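Local coordinates for protein ferredoxin component of carbazole 1,9a-dioxygenase (Nocardioides aromaticivorans, PDB 3GCE) that probably relays electrons through a Rieske-type [2Fe-2S] cluster to the terminal oxygenase component of carbazole 1,9a-dioxygenase, at residues Ala54-Asp59 with Cys72-Gly77; Glu34-Arg39 with Ile47-Ser52; Glu66-Glu71 with Asp80-Ala85; Phe28-Asp33 with Ile107-Lys112. All blocks are in the same frame, centred on the assembly; numbering follows the deposited sequence.

Interaction 1: residues Ala54-Asp59 with Cys72-Gly77; sequences AEAYLD and CPLHVG. With FES (Fe2/s2 (inorganic) cluster), chain B.
The methyl group of A56 fills the buried part of this contact: its CB lies 3.6 Å from C72 SG and 3.7 Å from L74 CB, and it also touches the bridging sulfide S2 of the cluster. L58 adds to this buried patch. Its CB leaves the backbone away from 72-77, yet the CD2 branch swings back to 3.8 Å from C72 CB. The sulfur of C72, held anti to its own backbone N (chi1 176°), binds FE1 at 2.2 Å. It also accepts a nearly straight bond from the backbone N of L74, with 3.5 Å from N to SG and an angle of 164°; this would probably temper the negative charge of the sulfur. Toward solvent the side chains are exposed and rest on carbonyl oxygens, and the two loops share no hydrogen bond. There P73 rests its CG 3.5 Å from the carbonyl oxygen of Y57, and the CD2 branch of L74 lies against that of E55. H75, at the exposed end, binds FE2 through ND1 at 2.1 Å. L74 CG sits above one face of its ring, offset toward the rim, and the CB of A54 approaches the ring edge at CE1, 4.3 Å away. With C51 and H53 as the remaining ligands, two cysteines hold one iron and two histidines the other, each loop giving one of each, the pattern that defines a Rieske cluster site.

Interaction 2: residues Glu34-Arg39 with Ile47-Ser52; sequences EVMVVR and ISNLCS. With FES (Fe2/s2 (inorganic) cluster), chain B.
A beta hairpin of strands 33-40 and 43-48, in which M36 and I47 form an antiparallel hydrogen-bonded pair, leads straight into the first cluster-binding loop of the Rieske domain. M36 N donates to I47 O at 2.8 Å, and I47 N returns a bond to M36 O at 3.0 Å. Their side chains lie side by side on one face of the sheet; M36, bent at chi2 and chi3, brings its CE to 3.8 Å from I47 CG1. Past the strand end, N49 takes over the pairing. Its backbone N donates to E34 O at 2.9 Å, while ND2 makes a notably short bond of 2.5 Å to E34 OE2, meeting the anti side of that oxygen with the carboxylate and amide planes 43° apart. The other amide atom, OD1, lies against M36 CB and accepts from the backbone N of D59. A water joins E34 O to S48 OG, which also accepts from the backbone N of L50 in an ST turn. Next in the chain, C51 SG binds FE1 at 2.3 Å. The hairpin is flanked by strand 26-30, bonded along the far edge of 33-40, while I47 and C51 pack on F79 of strand 78-80.

Interaction 3: residues Glu66-Glu71 with Asp80-Ala85; sequences ESLEIE and DVRTGA
S67 and R82 meet through a water that lies 2.7 Å from S67 O and accepts from R82 NH2 at 2.9 Å. The same water lies close to D80 OD1, with more acceptors in its reach than it has protons. L68 follows with a positive phi, and with E69 it faces H64 in a G1 beta bulge. Its side chain crosses that of R82 at about a right angle, CD1 lying over one face of the guanidinium and 3.7 Å from R82 CD. Its carbonyl oxygen accepts from V81 N at 3.0 Å and 165°. E69 then opens strand 69-71 as the non-hydrogen-bonded antiparallel partner of D80; the two strands belong to the small four-stranded sheet of the Rieske fold, and the loop between them supplies C72 and H75 to the cluster. D80 orders the turn beyond. Its OD1 receives R82 NE at 2.9 Å, in the guanidinium plane, and R82 N at 3.1 Å, from opposite faces of the carboxylate, the latter closing an Asx turn; OD2 accepts from the T83 hydroxyl. An alanine here would probably leave these three donors without their acceptor and let the guanidinium swing off L68. I70, next along, sets its CB 3.9 Å from V81 CG1, the two side chains crossing steeply, while the rest of I70 reaches M36, I47 and L58.

Interaction 4: residues Phe28-Asp33 with Ile107-Lys112; sequences FDVDGD and ILVAPK
D33 and K112 form the polar half of this contact, a salt bridge in which K112 NZ meets the syn side of D33 OD1 at 2.8 Å. A second, weak bond runs from NZ to OD2 at 3.2 Å. The lysine does not come in by its tip alone: its CD and CE carbons also lie close to OD2, where the two side chains cross at about a right angle, and a bend at chi3 (76°) places CE beside the carboxylate. An alanine in place of D33 would probably leave the ammonium group without its mate and the lysine side chain freer to move. The apolar half is carried by V30. Its CG1, anti to the backbone N, touches V109 CG1 at 4.0 Å, where the two valines cross steeply, and P111 CA at 3.9 Å. D31 leans its CG on P111 CB, 3.9 Å away.

What sets these groups in place is the turn itself. V30 to D33 is a type I' turn, closed by V30 N to D33 O at 2.7 Å and by D33 N to V30 O at 3.0 Å. G32 sits at backbone angles where a CB would collide with the carbonyl oxygen of D31. Further out, V35 and V12 pack on V30, while Y98 lies against both D33 and V109. The arrangement is that of a tight two-residue beta hairpin, joining strands 26-30 and 33-40, whose tip is clasped by the chain leaving strand 106-109, so that two neighbouring antiparallel sheets of the Rieske domain meet side chain to side chain.

In the fold
Interaction 2 lies nearest the middle of the chain and touches the other three; none of its touching residues is exposed, whereas interactions 1, 3 and 4 reach the surface. It shares one sheet with interaction 4, where V35 N bonds to F28 O; it meets interaction 3 through I47 and M36, and interaction 1 through N49. Interactions 1 and 2 both hold the cluster, one supplying C72 and H75, the other C51. Their chemistry follows their place: sulfur, iron and methyl contacts at the partly exposed cluster end, backbone pairing with a buried amide at the centre, and charged side chains joined to small apolar patches in 3 and 4. Those two lie on opposite sides of the chain's centre.

Interaction 1: residues Ala54-Asp59 with Cys72-Gly77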
loop_
_atom_site.group_PDB
_atom_site.type_symbol
_atom_site.label_atom_id
_atom_site.label_comp_id
_atom_site.label_asym_id
_atom_site.label_seq_id
_atom_site.Cartn_x
_atom_site.Cartn_y
_atom_site.Cartn_z
ATOM N N ALA A 54 -2.046 -13.572 -8.143
ATOM C CA ALA A 54 -1.263 -14.747 -7.776
ATOM C C ALA A 54 -0.321 -14.290 -6.684
ATOM O O ALA A 54 -0.381 -13.140 -6.252
ATOM C CB ALA A 54 -0.500 -15.299 -8.976
ATOM N N GLU A 55 0.543 -15.172 -6.210
ATOM C CA GLU A 55 1.459 -14.740 -5.185
ATOM C C GLU A 55 2.479 -13.769 -5.765
ATOM O O GLU A 55 3.339 -14.156 -6.561
ATOM C CB GLU A 55 2.162 -15.920 -4.525
ATOM C CG GLU A 55 2.927 -15.488 -3.288
ATOM C CD GLU A 55 4.021 -16.463 -2.920
ATOM O OE1 GLU A 55 4.014 -17.596 -3.467
ATOM O OE2 GLU A 55 4.879 -16.097 -2.081
ATOM N N ALA A 56 2.371 -12.503 -5.378
ATOM C CA ALA A 56 3.433 -11.525 -5.661
ATOM C C ALA A 56 3.320 -10.380 -4.668
ATOM O O ALA A 56 2.252 -10.176 -4.096
ATOM C CB ALA A 56 3.348 -11.009 -7.091
ATOM N N TYR A 57 4.411 -9.642 -4.486
ATOM C CA TYR A 57 4.514 -8.654 -3.428
ATOM C C TYR A 57 4.581 -7.248 -4.015
ATOM O O TYR A 57 5.546 -6.865 -4.663
ATOM C CB TYR A 57 5.676 -9.007 -2.447
ATOM C CG TYR A 57 5.446 -10.404 -1.915
ATOM C CD1 TYR A 57 4.646 -10.608 -0.780
ATOM C CD2 TYR A 57 5.942 -11.525 -2.584
ATOM C CE1 TYR A 57 4.375 -11.901 -0.301
ATOM C CE2 TYR A 57 5.660 -12.850 -2.110
ATOM C CZ TYR A 57 4.877 -13.000 -0.956
ATOM O OH TYR A 57 4.567 -14.243 -0.453
ATOM N N LEU A 58 3.493 -6.499 -3.809
ATOM C CA LEU A 58 3.272 -5.256 -4.521
ATOM C C LEU A 58 4.322 -4.166 -4.263
ATOM O O LEU A 58 4.640 -3.401 -5.160
ATOM C CB LEU A 58 1.870 -4.710 -4.203
ATOM C CG LEU A 58 0.725 -5.646 -4.614
ATOM C CD1 LEU A 58 -0.604 -5.028 -4.141
ATOM C CD2 LEU A 58 0.705 -5.879 -6.154
ATOM N N ASP A 59 4.850 -4.086 -3.050
ATOM C CA ASP A 59 5.891 -3.105 -2.733
ATOM C C ASP A 59 7.161 -3.242 -3.596
ATOM O O ASP A 59 7.947 -2.300 -3.701
ATOM C CB ASP A 59 6.246 -3.159 -1.235
ATOM C CG ASP A 59 7.197 -4.287 -0.882
ATOM O OD1 ASP A 59 6.848 -5.481 -0.991
ATOM O OD2 ASP A 59 8.312 -3.968 -0.443
ATOM N N CYS A 72 1.951 -4.449 -10.072
ATOM C CA CYS A 72 2.514 -5.697 -9.539
ATOM C C CYS A 72 3.802 -6.042 -10.310
ATOM O O CYS A 72 3.825 -5.946 -11.539
ATOM C CB CYS A 72 1.481 -6.819 -9.733
ATOM S SG CYS A 72 2.051 -8.471 -9.228
ATOM N N PRO A 73 4.868 -6.464 -9.609
ATOM C CA PRO A 73 6.100 -6.773 -10.353
ATOM C C PRO A 73 6.048 -8.044 -11.223
ATOM O O PRO A 73 6.910 -8.228 -12.112
ATOM C CB PRO A 73 7.155 -6.947 -9.250
ATOM C CG PRO A 73 6.391 -7.366 -8.040
ATOM C CD PRO A 73 5.027 -6.651 -8.148
ATOM N N LEU A 74 5.049 -8.897 -10.992
ATOM C CA LEU A 74 5.070 -10.208 -11.593
ATOM C C LEU A 74 4.352 -10.252 -12.941
ATOM O O LEU A 74 4.959 -10.659 -13.938
ATOM C CB LEU A 74 4.563 -11.286 -10.621
ATOM C CG LEU A 74 4.692 -12.736 -11.089
ATOM C CD1 LEU A 74 6.159 -13.124 -11.456
ATOM C CD2 LEU A 74 4.097 -13.670 -10.017
ATOM N N HIS A 75 3.077 -9.866 -12.979
ATOM C CA HIS A 75 2.354 -9.813 -14.261
ATOM C C HIS A 75 1.799 -8.423 -14.558
ATOM O O HIS A 75 0.931 -8.246 -15.449
ATOM C CB HIS A 75 1.231 -10.842 -14.342
ATOM C CG HIS A 75 1.618 -12.209 -13.864
ATOM N ND1 HIS A 75 1.128 -12.748 -12.701
ATOM C CD2 HIS A 75 2.423 -13.157 -14.408
ATOM C CE1 HIS A 75 1.609 -13.972 -12.540
ATOM N NE2 HIS A 75 2.413 -14.240 -13.557
ATOM N N VAL A 76 2.294 -7.448 -13.801
ATOM C CA VAL A 76 2.041 -6.014 -14.053
ATOM C C VAL A 76 0.551 -5.608 -14.110
ATOM O O VAL A 76 0.167 -4.635 -14.765
ATOM C CB VAL A 76 2.915 -5.412 -15.224
ATOM C CG1 VAL A 76 4.406 -5.525 -14.880
ATOM C CG2 VAL A 76 2.605 -6.023 -16.617
ATOM N N GLY A 77 -0.277 -6.378 -13.402
ATOM C CA GLY A 77 -1.599 -5.891 -13.006
ATOM C C GLY A 77 -1.440 -4.627 -12.177
ATOM O O GLY A 77 -0.339 -4.325 -11.719
HETATM FE FE1 FES B . 0.189 -9.691 -9.525
HETATM FE FE2 FES B . -0.166 -11.649 -11.415
HETATM S S1 FES B . -0.573 -9.438 -11.652
HETATM S S2 FES B . 0.613 -11.814 -9.353
#

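Interaction 2: residues Glu34-Arg39 with Ile47-Ser52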
loop_
_atom_site.group_PDB
_atom_site.type_symbol
_atom_site.label_atom_id
_atom_site.label_comp_id
_atom_site.label_asym_id
_atom_site.label_seq_id
_atom_site.Cartn_x
_atom_site.Cartn_y
_atom_site.Cartn_z
ATOM N N GLU A 34 0.618 -8.410 5.905
ATOM C CA GLU A 34 1.646 -7.638 5.247
ATOM C C GLU A 34 0.972 -6.523 4.458
ATOM O O GLU A 34 0.059 -6.772 3.632
ATOM C CB GLU A 34 2.471 -8.522 4.313
ATOM C CG GLU A 34 3.821 -7.956 3.956
ATOM C CD GLU A 34 4.617 -8.912 3.063
ATOM O OE1 GLU A 34 4.703 -10.130 3.373
ATOM O OE2 GLU A 34 5.149 -8.446 2.045
ATOM N N VAL A 35 1.416 -5.300 4.727
ATOM C CA VAL A 35 0.750 -4.114 4.204
ATOM C C VAL A 35 1.714 -3.188 3.464
ATOM O O VAL A 35 2.751 -2.776 4.004
ATOM C CB VAL A 35 0.036 -3.343 5.342
ATOM C CG1 VAL A 35 -0.646 -2.104 4.802
ATOM C CG2 VAL A 35 -0.993 -4.238 5.987
ATOM N N MET A 36 1.375 -2.886 2.217
ATOM C CA MET A 36 2.159 -1.957 1.425
ATOM C C MET A 36 1.736 -0.546 1.795
ATOM O O MET A 36 0.544 -0.230 1.782
ATOM C CB MET A 36 1.926 -2.193 -0.067
ATOM C CG MET A 36 2.901 -1.412 -0.970
ATOM S SD MET A 36 2.138 0.033 -1.690
ATOM C CE MET A 36 1.134 -0.850 -2.819
ATOM N N VAL A 37 2.724 0.284 2.114
ATOM C CA VAL A 37 2.494 1.672 2.476
ATOM C C VAL A 37 3.272 2.539 1.494
ATOM O O VAL A 37 4.414 2.215 1.168
ATOM C CB VAL A 37 2.882 1.907 3.974
ATOM C CG1 VAL A 37 2.808 3.370 4.364
ATOM C CG2 VAL A 37 1.938 1.108 4.854
ATOM N N VAL A 38 2.630 3.605 0.990
ATOM C CA VAL A 38 3.272 4.521 0.077
ATOM C C VAL A 38 2.810 5.962 0.314
ATOM O O VAL A 38 1.628 6.223 0.541
ATOM C CB VAL A 38 3.054 4.065 -1.409
ATOM C CG1 VAL A 38 1.596 4.221 -1.845
ATOM C CG2 VAL A 38 4.015 4.801 -2.364
ATOM N N ARG A 39 3.771 6.883 0.300
ATOM C CA ARG A 39 3.515 8.319 0.413
ATOM C C ARG A 39 3.366 8.915 -0.984
ATOM O O ARG A 39 4.121 8.575 -1.904
ATOM C CB ARG A 39 4.702 9.028 1.058
ATOM C CG ARG A 39 4.789 9.033 2.565
ATOM C CD ARG A 39 5.982 9.937 3.014
ATOM N NE ARG A 39 5.774 11.369 2.746
ATOM C CZ ARG A 39 6.683 12.333 2.931
ATOM N NH1 ARG A 39 7.910 12.056 3.362
ATOM N NH2 ARG A 39 6.365 13.591 2.679
ATOM N N ILE A 47 -2.396 -0.604 1.459
ATOM C CA ILE A 47 -3.231 -1.715 0.973
ATOM C C ILE A 47 -2.493 -3.001 1.269
ATOM O O ILE A 47 -1.310 -2.967 1.595
ATOM C CB ILE A 47 -3.609 -1.612 -0.560
ATOM C CG1 ILE A 47 -2.350 -1.566 -1.460
ATOM C CG2 ILE A 47 -4.487 -0.382 -0.788
ATOM C CD1 ILE A 47 -2.641 -1.868 -2.977
ATOM N N SER A 48 -3.188 -4.127 1.176
ATOM C CA SER A 48 -2.511 -5.421 1.302
ATOM C C SER A 48 -1.341 -5.496 0.329
ATOM O O SER A 48 -1.451 -5.075 -0.829
ATOM C CB SER A 48 -3.456 -6.570 1.007
ATOM O OG SER A 48 -2.685 -7.768 0.943
ATOM N N ASN A 49 -0.223 -6.038 0.801
ATOM C CA ASN A 49 0.961 -6.156 -0.034
ATOM C C ASN A 49 0.896 -7.348 -0.982
ATOM O O ASN A 49 1.746 -7.486 -1.843
ATOM C CB ASN A 49 2.229 -6.275 0.825
ATOM C CG ASN A 49 3.497 -5.949 0.038
ATOM O OD1 ASN A 49 3.499 -5.047 -0.786
ATOM N ND2 ASN A 49 4.572 -6.685 0.298
ATOM N N LEU A 50 -0.081 -8.224 -0.788
ATOM C CA LEU A 50 -0.190 -9.420 -1.620
ATOM C C LEU A 50 -1.115 -9.183 -2.772
ATOM O O LEU A 50 -2.288 -8.881 -2.566
ATOM C CB LEU A 50 -0.732 -10.607 -0.826
ATOM C CG LEU A 50 0.266 -11.627 -0.327
ATOM C CD1 LEU A 50 0.920 -12.381 -1.528
ATOM C CD2 LEU A 50 1.279 -10.935 0.587
ATOM N N CYS A 51 -0.603 -9.371 -3.984
ATOM C CA CYS A 51 -1.427 -9.214 -5.186
ATOM C C CYS A 51 -2.578 -10.231 -5.143
ATOM O O CYS A 51 -2.380 -11.367 -4.694
ATOM C CB CYS A 51 -0.561 -9.436 -6.439
ATOM S SG CYS A 51 -1.446 -9.165 -7.976
ATOM N N SER A 52 -3.773 -9.841 -5.597
ATOM C CA SER A 52 -4.892 -10.782 -5.615
ATOM C C SER A 52 -4.852 -11.757 -6.800
ATOM O O SER A 52 -5.597 -12.755 -6.819
ATOM C CB SER A 52 -6.221 -10.030 -5.669
ATOM O OG SER A 52 -6.323 -9.365 -6.899
HETATM FE FE1 FES B . 0.189 -9.691 -9.525
HETATM FE FE2 FES B . -0.166 -11.649 -11.415
HETATM S S1 FES B . -0.573 -9.438 -11.652
HETATM S S2 FES B . 0.613 -11.814 -9.353
HETATM O O HOH W 1 -2.034 -8.391 3.444
#

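Interaction 3: residues Glu66-Glu71 with Asp80-Ala85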
loop_
_atom_site.group_PDB
_atom_site.type_symbol
_atom_site.label_atom_id
_atom_site.label_comp_id
_atom_site.label_asym_id
_atom_site.label_seq_id
_atom_site.Cartn_x
_atom_site.Cartn_y
_atom_site.Cartn_z
ATOM N N GLU A 66 1.203 9.565 -10.676
ATOM C CA GLU A 66 0.257 10.375 -11.467
ATOM C C GLU A 66 -1.141 9.791 -11.429
ATOM O O GLU A 66 -2.124 10.531 -11.486
ATOM C CB GLU A 66 0.690 10.453 -12.933
ATOM C CG GLU A 66 2.047 9.815 -13.246
ATOM C CD GLU A 66 2.042 8.267 -13.341
ATOM O OE1 GLU A 66 0.928 7.704 -13.476
ATOM O OE2 GLU A 66 3.121 7.618 -13.252
ATOM N N SER A 67 -1.226 8.459 -11.389
ATOM C CA SER A 67 -2.497 7.763 -11.397
ATOM C C SER A 67 -2.817 7.064 -10.064
ATOM O O SER A 67 -3.879 6.444 -9.943
ATOM C CB SER A 67 -2.539 6.763 -12.568
ATOM O OG SER A 67 -1.602 5.707 -12.382
ATOM N N LEU A 68 -1.913 7.182 -9.075
ATOM C CA LEU A 68 -2.044 6.546 -7.733
ATOM C C LEU A 68 -2.289 5.027 -7.825
ATOM O O LEU A 68 -3.169 4.468 -7.143
ATOM C CB LEU A 68 -3.103 7.258 -6.836
ATOM C CG LEU A 68 -2.760 8.706 -6.397
ATOM C CD1 LEU A 68 -3.934 9.373 -5.722
ATOM C CD2 LEU A 68 -1.503 8.801 -5.481
ATOM N N GLU A 69 -1.511 4.393 -8.706
ATOM C CA GLU A 69 -1.557 2.955 -8.913
ATOM C C GLU A 69 -0.236 2.339 -8.520
ATOM O O GLU A 69 0.838 2.912 -8.763
ATOM C CB GLU A 69 -1.795 2.639 -10.382
ATOM C CG GLU A 69 -3.183 2.975 -10.902
ATOM C CD GLU A 69 -3.282 2.697 -12.394
ATOM O OE1 GLU A 69 -2.588 3.387 -13.157
ATOM O OE2 GLU A 69 -4.029 1.778 -12.802
ATOM N N ILE A 70 -0.323 1.171 -7.910
ATOM C CA ILE A 70 0.830 0.302 -7.738
ATOM C C ILE A 70 0.734 -0.801 -8.809
ATOM O O ILE A 70 -0.321 -1.398 -9.028
ATOM C CB ILE A 70 0.865 -0.320 -6.325
ATOM C CG1 ILE A 70 2.163 -1.122 -6.105
ATOM C CG2 ILE A 70 -0.366 -1.239 -6.103
ATOM C CD1 ILE A 70 3.446 -0.282 -6.166
ATOM N N GLU A 71 1.848 -1.072 -9.461
ATOM C CA GLU A 71 1.880 -2.057 -10.530
ATOM C C GLU A 71 2.613 -3.293 -10.016
ATOM O O GLU A 71 3.745 -3.192 -9.541
ATOM C CB GLU A 71 2.589 -1.464 -11.731
ATOM C CG GLU A 71 2.838 -2.415 -12.905
ATOM C CD GLU A 71 3.565 -1.695 -14.043
ATOM O OE1 GLU A 71 4.118 -0.603 -13.802
ATOM O OE2 GLU A 71 3.600 -2.209 -15.179
ATOM N N ASP A 80 -5.501 0.524 -7.450
ATOM C CA ASP A 80 -5.616 1.865 -6.910
ATOM C C ASP A 80 -5.184 1.788 -5.420
ATOM O O ASP A 80 -5.799 1.072 -4.634
ATOM C CB ASP A 80 -7.070 2.342 -7.058
ATOM C CG ASP A 80 -7.349 3.633 -6.286
ATOM O OD1 ASP A 80 -6.397 4.457 -6.102
ATOM O OD2 ASP A 80 -8.523 3.811 -5.854
ATOM N N VAL A 81 -4.140 2.526 -5.043
ATOM C CA VAL A 81 -3.667 2.528 -3.644
ATOM C C VAL A 81 -4.608 3.183 -2.649
ATOM O O VAL A 81 -4.463 2.971 -1.440
ATOM C CB VAL A 81 -2.237 3.108 -3.502
ATOM C CG1 VAL A 81 -1.244 2.259 -4.314
ATOM C CG2 VAL A 81 -2.171 4.588 -3.926
ATOM N N ARG A 82 -5.563 3.978 -3.155
ATOM C CA ARG A 82 -6.568 4.635 -2.316
ATOM C C ARG A 82 -7.642 3.671 -1.815
ATOM O O ARG A 82 -8.207 3.855 -0.710
ATOM C CB ARG A 82 -7.258 5.745 -3.109
ATOM C CG ARG A 82 -6.349 6.927 -3.429
ATOM C CD ARG A 82 -6.998 7.845 -4.445
ATOM N NE ARG A 82 -7.034 7.223 -5.769
ATOM C CZ ARG A 82 -7.432 7.846 -6.870
ATOM N NH1 ARG A 82 -7.807 9.112 -6.810
ATOM N NH2 ARG A 82 -7.460 7.202 -8.027
ATOM N N THR A 83 -7.915 2.621 -2.595
ATOM C CA THR A 83 -9.101 1.787 -2.355
ATOM C C THR A 83 -8.858 0.295 -2.402
ATOM O O THR A 83 -9.729 -0.500 -1.941
ATOM C CB THR A 83 -10.239 2.118 -3.364
ATOM O OG1 THR A 83 -9.775 1.822 -4.690
ATOM C CG2 THR A 83 -10.669 3.620 -3.261
ATOM N N GLY A 84 -7.729 -0.100 -2.992
ATOM C CA GLY A 84 -7.446 -1.521 -3.253
ATOM C C GLY A 84 -8.119 -2.046 -4.523
ATOM O O GLY A 84 -8.069 -3.239 -4.801
ATOM N N ALA A 85 -8.783 -1.167 -5.280
ATOM C CA ALA A 85 -9.513 -1.604 -6.458
ATOM C C ALA A 85 -8.542 -2.033 -7.542
ATOM O O ALA A 85 -7.503 -1.398 -7.713
ATOM C CB ALA A 85 -10.438 -0.491 -7.001
HETATM O O HOH W 2 -5.822 4.965 -8.719
#

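Interaction 4: residues Phe28-Asp33 with Ile107-Lys112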
loop_
_atom_site.group_PDB
_atom_site.type_symbol
_atom_site.label_atom_id
_atom_site.label_comp_id
_atom_site.label_asym_id
_atom_site.label_seq_id
_atom_site.Cartn_x
_atom_site.Cartn_y
_atom_site.Cartn_z
ATOM N N PHE A 28 5.120 -3.485 5.521
ATOM C CA PHE A 28 5.199 -3.601 6.969
ATOM C C PHE A 28 4.260 -4.697 7.429
ATOM O O PHE A 28 3.211 -4.947 6.806
ATOM C CB PHE A 28 4.772 -2.302 7.615
ATOM C CG PHE A 28 5.685 -1.151 7.324
ATOM C CD1 PHE A 28 6.925 -1.059 7.942
ATOM C CD2 PHE A 28 5.303 -0.149 6.419
ATOM C CE1 PHE A 28 7.776 0.014 7.676
ATOM C CE2 PHE A 28 6.154 0.919 6.138
ATOM C CZ PHE A 28 7.391 1.004 6.769
ATOM N N ASP A 29 4.633 -5.354 8.523
ATOM C CA ASP A 29 3.723 -6.250 9.222
ATOM C C ASP A 29 2.742 -5.455 10.065
ATOM O O ASP A 29 3.143 -4.681 10.939
ATOM C CB ASP A 29 4.458 -7.245 10.118
ATOM C CG ASP A 29 3.503 -7.983 11.036
ATOM O OD1 ASP A 29 2.663 -8.728 10.510
ATOM O OD2 ASP A 29 3.548 -7.797 12.274
ATOM N N VAL A 30 1.453 -5.657 9.803
ATOM C CA VAL A 30 0.421 -5.006 10.547
ATOM C C VAL A 30 -0.409 -6.129 11.159
ATOM O O VAL A 30 -1.342 -6.630 10.536
ATOM C CB VAL A 30 -0.430 -4.062 9.643
ATOM C CG1 VAL A 30 -1.581 -3.436 10.427
ATOM C CG2 VAL A 30 0.445 -2.936 9.037
ATOM N N ASP A 31 -0.041 -6.541 12.376
ATOM C CA ASP A 31 -0.816 -7.554 13.102
ATOM C C ASP A 31 -0.917 -8.869 12.341
ATOM O O ASP A 31 -1.998 -9.445 12.252
ATOM C CB ASP A 31 -2.239 -7.039 13.339
ATOM C CG ASP A 31 -2.524 -6.767 14.789
ATOM O OD1 ASP A 31 -1.838 -5.885 15.390
ATOM O OD2 ASP A 31 -3.455 -7.437 15.318
ATOM N N GLY A 32 0.189 -9.326 11.772
ATOM C CA GLY A 32 0.192 -10.566 11.011
ATOM C C GLY A 32 -0.062 -10.386 9.528
ATOM O O GLY A 32 0.276 -11.277 8.741
ATOM N N ASP A 33 -0.661 -9.252 9.138
ATOM C CA ASP A 33 -0.903 -8.960 7.709
ATOM C C ASP A 33 0.165 -8.061 7.107
ATOM O O ASP A 33 0.546 -7.061 7.700
ATOM C CB ASP A 33 -2.273 -8.326 7.493
ATOM C CG ASP A 33 -3.407 -9.254 7.885
ATOM O OD1 ASP A 33 -3.443 -10.401 7.394
ATOM O OD2 ASP A 33 -4.247 -8.838 8.701
ATOM N N ILE A 107 3.188 7.404 11.313
ATOM C CA ILE A 107 2.240 6.766 10.421
ATOM C C ILE A 107 1.580 5.593 11.141
ATOM O O ILE A 107 2.241 4.601 11.498
ATOM C CB ILE A 107 2.887 6.297 9.084
ATOM C CG1 ILE A 107 3.528 7.472 8.337
ATOM C CG2 ILE A 107 1.828 5.619 8.203
ATOM C CD1 ILE A 107 4.404 6.983 7.125
ATOM N N LEU A 108 0.275 5.705 11.348
ATOM C CA LEU A 108 -0.471 4.682 12.096
ATOM C C LEU A 108 -1.457 3.972 11.174
ATOM O O LEU A 108 -2.230 4.636 10.476
ATOM C CB LEU A 108 -1.232 5.352 13.230
ATOM C CG LEU A 108 -0.438 6.224 14.225
ATOM C CD1 LEU A 108 -1.397 6.865 15.244
ATOM C CD2 LEU A 108 0.624 5.373 14.934
ATOM N N VAL A 109 -1.446 2.642 11.204
ATOM C CA VAL A 109 -2.305 1.805 10.358
ATOM C C VAL A 109 -3.269 0.989 11.235
ATOM O O VAL A 109 -2.842 0.301 12.163
ATOM C CB VAL A 109 -1.442 0.840 9.476
ATOM C CG1 VAL A 109 -2.326 0.003 8.508
ATOM C CG2 VAL A 109 -0.379 1.659 8.679
ATOM N N ALA A 110 -4.561 1.073 10.950
ATOM C CA ALA A 110 -5.541 0.268 11.672
ATOM C C ALA A 110 -5.462 -1.180 11.207
ATOM O O ALA A 110 -5.484 -1.438 10.010
ATOM C CB ALA A 110 -6.935 0.817 11.456
ATOM N N PRO A 111 -5.347 -2.134 12.145
ATOM C CA PRO A 111 -5.250 -3.544 11.769
ATOM C C PRO A 111 -6.579 -4.075 11.252
ATOM O O PRO A 111 -7.620 -3.485 11.532
ATOM C CB PRO A 111 -4.893 -4.249 13.089
ATOM C CG PRO A 111 -4.522 -3.165 14.044
ATOM C CD PRO A 111 -5.297 -1.962 13.606
ATOM N N LYS A 112 -6.510 -5.159 10.479
ATOM C CA LYS A 112 -7.673 -5.864 9.932
ATOM C C LYS A 112 -8.726 -6.126 11.010
ATOM O O LYS A 112 -9.911 -5.848 10.809
ATOM C CB LYS A 112 -7.206 -7.198 9.333
ATOM C CG LYS A 112 -8.074 -7.758 8.215
ATOM C CD LYS A 112 -7.313 -8.806 7.393
ATOM C CE LYS A 112 -7.188 -10.134 8.118
ATOM N NZ LYS A 112 -6.174 -11.044 7.497
#